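Local coordinates for protein PA0821 (Pseudomonas aeruginosa, PDB 7DRG) that is a type VI secretion antitoxin that probably acts as the immunity protein against a putative VRR-NUC nuclease effector, at residues B[177-182]-B[226-231]. Residues are numbered along the deposited sequence; the frame is centred on the assembly and turned at random.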
loop_
_atom_site.group_PDB
_atom_site.type_symbol
_atom_site.label_atom_id
_atom_site.label_comp_id
_atom_site.label_asym_id
_atom_site.label_seq_id
_atom_site.Cartn_x
_atom_site.Cartn_y
_atom_site.Cartn_z
ATOM N N GLN B 177 -24.440 -4.590 -17.521
ATOM C CA GLN B 177 -23.637 -5.086 -16.416
ATOM C C GLN B 177 -23.451 -3.945 -15.433
ATOM O O GLN B 177 -23.700 -2.779 -15.753
ATOM C CB GLN B 177 -22.276 -5.606 -16.887
ATOM C CG GLN B 177 -21.466 -4.555 -17.632
ATOM C CD GLN B 177 -20.117 -5.069 -18.083
ATOM O OE1 GLN B 177 -19.303 -5.502 -17.264
ATOM N NE2 GLN B 177 -19.865 -5.018 -19.393
ATOM N N GLY B 178 -23.012 -4.290 -14.232
ATOM C CA GLY B 178 -22.856 -3.267 -13.217
ATOM C C GLY B 178 -22.447 -3.870 -11.894
ATOM O O GLY B 178 -22.390 -5.094 -11.729
ATOM N N TYR B 179 -22.169 -2.981 -10.944
ATOM C CA TYR B 179 -21.721 -3.384 -9.613
ATOM C C TYR B 179 -21.853 -2.190 -8.683
ATOM O O TYR B 179 -21.916 -1.038 -9.124
ATOM C CB TYR B 179 -20.267 -3.899 -9.616
ATOM C CG TYR B 179 -19.358 -3.085 -10.504
ATOM C CD1 TYR B 179 -18.782 -1.901 -10.052
ATOM C CD2 TYR B 179 -19.098 -3.488 -11.810
ATOM C CE1 TYR B 179 -17.970 -1.139 -10.889
ATOM C CE2 TYR B 179 -18.290 -2.736 -12.651
ATOM C CZ TYR B 179 -17.728 -1.570 -12.186
ATOM O OH TYR B 179 -16.937 -0.840 -13.037
ATOM N N ALA B 180 -21.857 -2.477 -7.384
ATOM C CA ALA B 180 -21.880 -1.421 -6.381
ATOM C C ALA B 180 -21.157 -1.901 -5.134
ATOM O O ALA B 180 -21.168 -3.091 -4.816
ATOM C CB ALA B 180 -23.303 -1.006 -6.006
ATOM N N GLY B 181 -20.543 -0.959 -4.431
ATOM C CA GLY B 181 -19.817 -1.277 -3.210
ATOM C C GLY B 181 -18.882 -0.130 -2.877
ATOM O O GLY B 181 -19.058 0.985 -3.357
ATOM N N HIS B 182 -17.882 -0.429 -2.060
ATOM C CA HIS B 182 -16.890 0.588 -1.729
ATOM C C HIS B 182 -16.085 1.025 -2.948
ATOM O O HIS B 182 -15.671 0.207 -3.777
ATOM C CB HIS B 182 -15.938 0.063 -0.660
ATOM C CG HIS B 182 -16.574 -0.114 0.680
ATOM N ND1 HIS B 182 -17.111 -1.313 1.092
ATOM C CD2 HIS B 182 -16.775 0.756 1.699
ATOM C CE1 HIS B 182 -17.599 -1.181 2.311
ATOM N NE2 HIS B 182 -17.414 0.066 2.702
ATOM N N ARG B 226 -18.953 -10.187 -20.857
ATOM C CA ARG B 226 -18.295 -10.560 -19.611
ATOM C C ARG B 226 -18.476 -9.432 -18.603
ATOM O O ARG B 226 -19.077 -8.399 -18.908
ATOM C CB ARG B 226 -16.817 -10.879 -19.859
ATOM C CG ARG B 226 -16.635 -12.093 -20.755
ATOM C CD ARG B 226 -15.236 -12.642 -20.746
ATOM N NE ARG B 226 -15.234 -13.985 -21.316
ATOM C CZ ARG B 226 -14.365 -14.931 -20.990
ATOM N NH1 ARG B 226 -13.419 -14.679 -20.095
ATOM N NH2 ARG B 226 -14.445 -16.128 -21.555
ATOM N N ILE B 227 -17.963 -9.632 -17.382
ATOM C CA ILE B 227 -18.057 -8.623 -16.333
ATOM C C ILE B 227 -16.675 -8.289 -15.789
ATOM O O ILE B 227 -15.745 -9.102 -15.827
ATOM C CB ILE B 227 -18.978 -9.054 -15.167
ATOM C CG1 ILE B 227 -18.448 -10.323 -14.491
ATOM C CG2 ILE B 227 -20.413 -9.226 -15.646
ATOM C CD1 ILE B 227 -19.210 -10.694 -13.240
ATOM N N LYS B 228 -16.558 -7.072 -15.260
ATOM C CA LYS B 228 -15.302 -6.616 -14.679
ATOM C C LYS B 228 -15.075 -7.212 -13.298
ATOM O O LYS B 228 -13.977 -7.692 -12.990
ATOM C CB LYS B 228 -15.305 -5.089 -14.598
ATOM C CG LYS B 228 -14.073 -4.486 -13.932
ATOM C CD LYS B 228 -14.393 -3.057 -13.529
ATOM C CE LYS B 228 -13.299 -2.437 -12.685
ATOM N NZ LYS B 228 -13.715 -1.086 -12.202
ATOM N N THR B 229 -16.092 -7.172 -12.446
ATOM C CA THR B 229 -15.892 -7.520 -11.050
ATOM C C THR B 229 -17.236 -7.789 -10.397
ATOM O O THR B 229 -18.282 -7.320 -10.858
ATOM C CB THR B 229 -15.168 -6.401 -10.288
ATOM O OG1 THR B 229 -14.896 -6.831 -8.949
ATOM C CG2 THR B 229 -16.039 -5.147 -10.231
ATOM N N VAL B 230 -17.183 -8.554 -9.317
ATOM C CA VAL B 230 -18.283 -8.616 -8.369
ATOM C C VAL B 230 -18.013 -7.599 -7.265
ATOM O O VAL B 230 -16.881 -7.152 -7.059
ATOM C CB VAL B 230 -18.459 -10.038 -7.796
ATOM C CG1 VAL B 230 -18.453 -11.069 -8.916
ATOM C CG2 VAL B 230 -17.359 -10.348 -6.776
ATOM N N SER B 231 -19.064 -7.209 -6.557
ATOM C CA SER B 231 -18.909 -6.397 -5.355
ATOM C C SER B 231 -20.115 -6.677 -4.472
ATOM O O SER B 231 -20.736 -7.737 -4.585
ATOM C CB SER B 231 -18.747 -4.908 -5.705
ATOM O OG SER B 231 -18.251 -4.203 -4.574
HETATM O O HOH W 1 -18.839 -5.465 -14.675
HETATM O O HOH W 2 -20.363 -6.804 -12.753
HETATM O O HOH W 3 -15.618 1.106 -12.066
HETATM O O HOH W 4 -17.409 -1.710 -5.178
#
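Y179 and T229 make the apolar centre of this contact. CG2 of T229 sits over one face of the Y179 ring, 3.9 Å from its centroid and displaced toward CD2 and CG. This is a CH-pi contact, 15° off the ring normal. OG1 of T229 lies anti to the backbone N (chi1 -175°), which puts CG2 between that N and the carbonyl carbon, from where it reaches the ring. OG1 donates to O of V230 and is also hydrogen-bonded to NH2 of R330.

The K228 and Y179 side chains cross obliquely, with CD of K228 near CZ of Y179 and 3.4 Å from its OH. NZ forms a salt bridge with D209 and a hydrogen bond to O of V210, so the buried amino group is probably neutralised by D209. The Y179 hydroxyl is hydrogen-bonded to OH of Y45.

Direct polar bonding between the segments is slight. OG of S231 makes a weak, unsettled hydrogen bond to O of A180 at 3.1 Å. OE1 of Q177 and O of R226 are both acceptors and do not bond. NE2 of Q177 is held by Y302, and O of R226 by R240.

Four waters carry most of the polar links between the segments. One donates to OE1 of Q177 (2.6 Å) and accepts from N of K228. A second donates to the carbonyls of G178 and T229. A third lies 2.5 Å from OH of Y179 and accepts weakly from NZ of K228. The fourth donates to O of H182 and lies 2.7 Å from OG of S231.

The segments run in nearly the same direction, 18° apart. Strand 177-180 pairs antiparallel with strands 34-46 and 233-237. Loop 226-231 leads into strand 233-237 and runs alongside strand 177-180 with waters between them, within the VRR-NUC immunity family region.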